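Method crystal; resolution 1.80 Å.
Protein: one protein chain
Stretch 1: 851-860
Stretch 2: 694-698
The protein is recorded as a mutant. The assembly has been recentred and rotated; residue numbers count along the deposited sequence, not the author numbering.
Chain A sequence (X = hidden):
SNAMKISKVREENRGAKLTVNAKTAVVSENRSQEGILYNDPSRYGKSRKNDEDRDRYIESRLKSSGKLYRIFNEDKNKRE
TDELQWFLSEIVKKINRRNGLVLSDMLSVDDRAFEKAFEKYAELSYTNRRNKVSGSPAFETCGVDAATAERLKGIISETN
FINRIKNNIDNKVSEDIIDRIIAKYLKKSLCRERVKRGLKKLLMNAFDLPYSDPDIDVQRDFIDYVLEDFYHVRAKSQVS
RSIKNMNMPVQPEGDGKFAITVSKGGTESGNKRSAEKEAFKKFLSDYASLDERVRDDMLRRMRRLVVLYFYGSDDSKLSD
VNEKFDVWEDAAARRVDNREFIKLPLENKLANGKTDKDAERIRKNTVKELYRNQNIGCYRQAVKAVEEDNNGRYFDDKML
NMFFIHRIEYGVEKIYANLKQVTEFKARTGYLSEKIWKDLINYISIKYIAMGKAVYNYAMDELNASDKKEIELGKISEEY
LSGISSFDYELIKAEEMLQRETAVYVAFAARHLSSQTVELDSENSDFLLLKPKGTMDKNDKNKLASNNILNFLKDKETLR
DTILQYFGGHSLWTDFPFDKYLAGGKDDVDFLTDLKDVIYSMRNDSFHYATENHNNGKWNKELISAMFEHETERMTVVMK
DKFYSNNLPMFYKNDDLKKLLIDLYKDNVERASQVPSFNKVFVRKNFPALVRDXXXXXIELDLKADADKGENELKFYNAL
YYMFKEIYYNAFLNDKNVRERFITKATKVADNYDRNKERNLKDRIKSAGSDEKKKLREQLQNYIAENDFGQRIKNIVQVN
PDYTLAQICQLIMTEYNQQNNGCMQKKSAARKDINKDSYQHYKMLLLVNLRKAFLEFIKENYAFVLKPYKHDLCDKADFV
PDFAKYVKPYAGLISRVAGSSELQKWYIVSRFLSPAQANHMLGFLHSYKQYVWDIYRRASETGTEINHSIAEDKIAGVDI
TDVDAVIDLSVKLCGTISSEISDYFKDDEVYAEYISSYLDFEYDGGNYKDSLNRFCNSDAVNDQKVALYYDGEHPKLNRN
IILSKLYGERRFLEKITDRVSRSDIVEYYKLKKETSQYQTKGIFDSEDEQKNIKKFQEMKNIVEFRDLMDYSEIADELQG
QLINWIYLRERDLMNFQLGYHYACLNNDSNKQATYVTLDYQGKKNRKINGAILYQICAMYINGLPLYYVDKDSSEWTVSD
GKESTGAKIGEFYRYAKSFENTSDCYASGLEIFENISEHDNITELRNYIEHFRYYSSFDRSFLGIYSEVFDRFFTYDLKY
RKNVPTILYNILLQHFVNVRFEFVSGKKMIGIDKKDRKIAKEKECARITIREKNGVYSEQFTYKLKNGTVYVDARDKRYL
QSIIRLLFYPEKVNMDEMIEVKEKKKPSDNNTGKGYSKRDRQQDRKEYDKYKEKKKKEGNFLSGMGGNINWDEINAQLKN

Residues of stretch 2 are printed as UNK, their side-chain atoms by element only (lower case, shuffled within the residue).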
ATOM      1  N   ARG A 851      16.287   7.190 -22.751  1.00 28.69           N
ATOM      2  CA  ARG A 851      15.948   8.313 -23.617  1.00 32.88           C
ATOM      3  C   ARG A 851      16.858   8.355 -24.833  1.00 33.99           C
ATOM      4  O   ARG A 851      16.393   8.552 -25.964  1.00 34.29           O
ATOM      5  CB  ARG A 851      16.045   9.611 -22.817  1.00 36.49           C
ATOM      6  CG  ARG A 851      15.585  10.863 -23.525  1.00 41.18           C
ATOM      7  CD  ARG A 851      15.987  12.091 -22.704  1.00 47.86           C
ATOM      8  NE  ARG A 851      15.271  12.147 -21.430  1.00 52.11           N
ATOM      9  CZ  ARG A 851      15.845  12.067 -20.233  1.00 53.44           C
ATOM     10  NH1 ARG A 851      17.159  11.942 -20.130  1.00 53.66           N
ATOM     11  NH2 ARG A 851      15.099  12.115 -19.135  1.00 53.61           N
ATOM     12  N   LYS A 852      18.153   8.120 -24.627  1.00 32.89           N
ATOM     13  CA  LYS A 852      19.088   8.131 -25.744  1.00 36.55           C
ATOM     14  C   LYS A 852      18.923   6.892 -26.620  1.00 36.22           C
ATOM     15  O   LYS A 852      18.952   6.996 -27.852  1.00 35.77           O
ATOM     16  CB  LYS A 852      20.517   8.272 -25.219  1.00 41.08           C
ATOM     17  CG  LYS A 852      20.766   9.595 -24.486  1.00 42.08           C
ATOM     18  CD  LYS A 852      19.992  10.768 -25.121  1.00 43.78           C
ATOM     19  CE  LYS A 852      19.952  11.989 -24.200  1.00 36.59           C
ATOM     20  NZ  LYS A 852      18.857  12.937 -24.492  1.00 31.14           N
ATOM     21  N   ALA A 853      18.709   5.713 -26.010  1.00 24.95           N
ATOM     22  CA  ALA A 853      18.440   4.526 -26.811  1.00 29.68           C
ATOM     23  C   ALA A 853      17.200   4.712 -27.678  1.00 31.29           C
ATOM     24  O   ALA A 853      17.162   4.242 -28.825  1.00 28.10           O
ATOM     25  CB  ALA A 853      18.285   3.298 -25.905  1.00 30.54           C
ATOM     26  N   PHE A 854      16.170   5.383 -27.149  1.00 30.97           N
ATOM     27  CA  PHE A 854      14.945   5.584 -27.920  1.00 27.60           C
ATOM     28  C   PHE A 854      15.190   6.513 -29.103  1.00 28.11           C
ATOM     29  O   PHE A 854      14.729   6.252 -30.219  1.00 29.22           O
ATOM     30  CB  PHE A 854      13.833   6.146 -27.033  1.00 25.73           C
ATOM     31  CG  PHE A 854      12.520   6.316 -27.741  1.00 25.31           C
ATOM     32  CD1 PHE A 854      11.609   5.268 -27.804  1.00 23.49           C
ATOM     33  CD2 PHE A 854      12.193   7.524 -28.354  1.00 27.67           C
ATOM     34  CE1 PHE A 854      10.400   5.423 -28.455  1.00 22.74           C
ATOM     35  CE2 PHE A 854      10.978   7.700 -29.003  1.00 28.68           C
ATOM     36  CZ  PHE A 854      10.068   6.634 -29.050  1.00 26.49           C
ATOM     37  N   LEU A 855      15.894   7.615 -28.869  1.00 32.55           N
ATOM     38  CA  LEU A 855      16.171   8.537 -29.965  1.00 34.54           C
ATOM     39  C   LEU A 855      16.933   7.838 -31.079  1.00 35.71           C
ATOM     40  O   LEU A 855      16.627   8.030 -32.261  1.00 42.28           O
ATOM     41  CB  LEU A 855      16.938   9.755 -29.450  1.00 36.32           C
ATOM     42  CG  LEU A 855      16.157  10.609 -28.443  1.00 37.90           C
ATOM     43  CD1 LEU A 855      17.058  11.607 -27.731  1.00 38.76           C
ATOM     44  CD2 LEU A 855      14.978  11.314 -29.095  1.00 36.86           C
ATOM     45  N   GLU A 856      17.908   6.998 -30.720  1.00 33.18           N
ATOM     46  CA  GLU A 856      18.658   6.267 -31.738  1.00 37.91           C
ATOM     47  C   GLU A 856      17.773   5.249 -32.450  1.00 37.82           C
ATOM     48  O   GLU A 856      17.894   5.057 -33.668  1.00 32.58           O
ATOM     49  CB  GLU A 856      19.879   5.592 -31.106  1.00 45.34           C
ATOM     50  CG  GLU A 856      20.617   4.640 -32.031  1.00 59.15           C
ATOM     51  CD  GLU A 856      21.921   4.135 -31.442  1.00 71.16           C
ATOM     52  OE1 GLU A 856      22.992   4.583 -31.908  1.00 75.17           O
ATOM     53  OE2 GLU A 856      21.877   3.291 -30.518  1.00 75.83           O
ATOM     54  N   PHE A 857      16.874   4.591 -31.704  1.00 30.92           N
ATOM     55  CA  PHE A 857      15.914   3.664 -32.298  1.00 30.60           C
ATOM     56  C   PHE A 857      15.050   4.355 -33.345  1.00 29.83           C
ATOM     57  O   PHE A 857      14.771   3.788 -34.413  1.00 33.51           O
ATOM     58  CB  PHE A 857      15.035   3.071 -31.186  1.00 26.54           C
ATOM     59  CG  PHE A 857      13.963   2.135 -31.673  1.00 27.81           C
ATOM     60  CD1 PHE A 857      14.282   0.855 -32.104  1.00 30.94           C
ATOM     61  CD2 PHE A 857      12.632   2.520 -31.664  1.00 30.79           C
ATOM     62  CE1 PHE A 857      13.304  -0.011 -32.525  1.00 28.47           C
ATOM     63  CE2 PHE A 857      11.642   1.649 -32.091  1.00 28.18           C
ATOM     64  CZ  PHE A 857      11.986   0.379 -32.527  1.00 25.37           C
ATOM     65  N   ILE A 858      14.583   5.564 -33.036  1.00 27.44           N
ATOM     66  CA  ILE A 858      13.776   6.333 -33.981  1.00 28.34           C
ATOM     67  C   ILE A 858      14.586   6.632 -35.241  1.00 30.09           C
ATOM     68  O   ILE A 858      14.134   6.394 -36.368  1.00 31.61           O
ATOM     69  CB  ILE A 858      13.270   7.624 -33.310  1.00 31.79           C
ATOM     70  CG1 ILE A 858      12.289   7.290 -32.182  1.00 30.76           C
ATOM     71  CG2 ILE A 858      12.620   8.545 -34.326  1.00 33.53           C
ATOM     72  CD1 ILE A 858      10.977   6.730 -32.664  1.00 31.30           C
ATOM     73  N   LYS A 859      15.805   7.146 -35.059  1.00 32.90           N
ATOM     74  CA  LYS A 859      16.664   7.471 -36.196  1.00 38.16           C
ATOM     75  C   LYS A 859      16.955   6.242 -37.052  1.00 41.33           C
ATOM     76  O   LYS A 859      17.030   6.343 -38.283  1.00 42.27           O
ATOM     77  CB  LYS A 859      17.970   8.098 -35.695  1.00 37.27           C
ATOM     78  CG  LYS A 859      17.858   9.588 -35.379  1.00 44.63           C
ATOM     79  CD  LYS A 859      19.108  10.131 -34.677  1.00 49.67           C
ATOM     80  CE  LYS A 859      19.088   9.821 -33.180  1.00 54.56           C
ATOM     81  NZ  LYS A 859      19.984  10.693 -32.361  1.00 53.37           N
ATOM     82  N   GLU A 860      17.094   5.073 -36.428  1.00 36.54           N
ATOM     83  CA  GLU A 860      17.437   3.875 -37.179  1.00 40.02           C
ATOM     84  C   GLU A 860      16.229   3.281 -37.892  1.00 39.71           C
ATOM     85  O   GLU A 860      16.354   2.796 -39.020  1.00 41.10           O
ATOM     86  CB  GLU A 860      18.061   2.837 -36.247  1.00 47.28           C
ATOM     87  CG  GLU A 860      19.514   3.113 -35.901  1.00 58.02           C
ATOM     88  CD  GLU A 860      20.435   2.943 -37.094  1.00 66.26           C
ATOM     89  OE1 GLU A 860      20.120   2.109 -37.976  1.00 68.23           O
ATOM     90  OE2 GLU A 860      21.470   3.645 -37.149  1.00 68.00           O
ATOM     91  N   UNK A 694      19.476  19.373 -31.913  1.00 37.35           N
ATOM     92  CA  UNK A 694      20.122  18.740 -33.051  1.00 41.64           C
ATOM     93  C   UNK A 694      21.007  17.574 -32.640  1.00 46.52           C
ATOM     94  O   UNK A 694      21.337  16.736 -33.486  1.00 48.11           O
ATOM     95  c   UNK A 694      20.872  21.809 -35.298  1.00 39.33           C
ATOM     96  c   UNK A 694      20.919  19.788 -33.828  1.00 39.14           C
ATOM     97  c   UNK A 694      20.006  22.920 -35.840  1.00 40.17           C
ATOM     98  c   UNK A 694      20.042  20.702 -34.663  1.00 36.61           C
ATOM     99  n   UNK A 694      20.786  24.188 -35.886  1.00 36.31           N
ATOM    100  N   UNK A 695      21.395  17.494 -31.367  1.00 51.23           N
ATOM    101  CA  UNK A 695      22.097  16.305 -30.896  1.00 55.26           C
ATOM    102  C   UNK A 695      21.157  15.113 -30.788  1.00 52.78           C
ATOM    103  O   UNK A 695      21.601  13.962 -30.868  1.00 52.41           O
ATOM    104  o   UNK A 695      24.638  17.424 -30.709  1.00 62.73           O
ATOM    105  c   UNK A 695      22.756  16.585 -29.547  1.00 58.71           C
ATOM    106  c   UNK A 695      23.948  17.500 -29.670  1.00 62.20           C
ATOM    107  o   UNK A 695      24.191  18.292 -28.734  1.00 64.22           O
ATOM    108  N   UNK A 696      19.864  15.366 -30.616  1.00 49.22           N
ATOM    109  CA  UNK A 696      18.887  14.295 -30.496  1.00 49.48           C
ATOM    110  C   UNK A 696      18.271  13.983 -31.853  1.00 49.08           C
ATOM    111  O   UNK A 696      18.759  13.108 -32.574  1.00 56.43           O
ATOM    112  c   UNK A 696      18.407  14.976 -28.113  1.00 45.50           C
ATOM    113  n   UNK A 696      17.814  15.926 -27.392  1.00 43.02           N
ATOM    114  o   UNK A 696      19.398  14.365 -27.720  1.00 48.92           O
ATOM    115  c   UNK A 696      17.814  14.676 -29.473  1.00 47.90           C
ATOM    116  N   UNK A 697      17.209  14.695 -32.214  1.00 39.09           N
ATOM    117  CA  UNK A 697      16.509  14.444 -33.462  1.00 42.64           C
ATOM    118  C   UNK A 697      16.572  15.597 -34.449  1.00 42.69           C
ATOM    119  O   UNK A 697      16.460  15.360 -35.655  1.00 43.07           O
ATOM    120  c   UNK A 697      15.034  14.121 -33.191  1.00 41.07           C
ATOM    121  c   UNK A 697      13.255  12.692 -32.228  1.00 43.04           C
ATOM    122  c   UNK A 697      14.755  12.844 -32.401  1.00 40.18           C
ATOM    123  c   UNK A 697      15.343  11.604 -33.075  1.00 38.25           C
ATOM    124  N   UNK A 698      16.726  16.828 -33.976  1.00 43.41           N
ATOM    125  CA  UNK A 698      16.828  17.955 -34.886  1.00 43.35           C
ATOM    126  C   UNK A 698      15.578  18.208 -35.695  1.00 40.01           C
ATOM    127  O   UNK A 698      15.658  18.773 -36.793  1.00 38.37           O
TER

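Position 694 carries five side-chain atoms: four carbons in an unbranched row and a nitrogen at the end. The chain is extended beyond its first torsion, and it is out of reach of the helix of stretch 1. A four-carbon chain ending in nitrogen is lysine, so this is Lys694. It is exposed and touches a crystal neighbour.

Position 695 has four side-chain atoms: two carbons, the second bearing two oxygens. The end of this group leads away from the helix. The contact here is through the backbone, with Lys859 NZ 3.9 Å from the carbonyl O of position 695. A carboxylate one carbon beyond CB identifies Asp695.

Position 696 also has two side-chain carbons, but the second bears one oxygen and one nitrogen. CB lies 3.6 Å from Leu855 CD1. The side-chain oxygen is 3.6 Å from Lys852 NZ, a polar approach that is not a hydrogen bond here. The backbone O of position 696 accepts a hydrogen bond of 2.7 Å from Lys859 NZ. A short amide makes this Asn696. Its ND2 is hydrogen-bonded elsewhere in the structure.

Position 697 has four side-chain carbons and no other elements. The chain forks at its second carbon. That branching carbon is 3.6 Å from Leu855 CD2, and one branch end is 4.0 Å from Lys859 CG and 4.3 Å from Ile858 CG2. A fork at the second carbon, rather than at CB, gives Leu697. The atoms nearest Leu855 and Ile858 are CG and CD2, respectively.

Position 698 has no side-chain atoms, so it is Gly698. Its phi of 65° is positive, which by itself favours glycine. It makes no contact with stretch 1.

The contact joins a loop to one helix and buries 290 Å² in total. Asn696 and Leu697 supply most of the loop's share. On the helix, Leu855 and Lys859 give most of the area, 52 and 45 Å², and Ile858 and Lys852 add smaller, nearly equal amounts. Leu855 sits centrally: its CD1 meets Asn696 CB, while its CD2 meets Leu697 CG. Leu697 also packs on Ile858 and on the aliphatic part of Lys859. The lysine thus works in two ways. Its CG lies against Leu697, and its NZ reaches the carbonyl of Asn696, the one hydrogen bond between the stretches. The acceptor is a backbone atom, so this bond ties the helix to the main chain of the loop, next to the apolar packing of Leu697.

Stretch 2 (694-698) KDNLG
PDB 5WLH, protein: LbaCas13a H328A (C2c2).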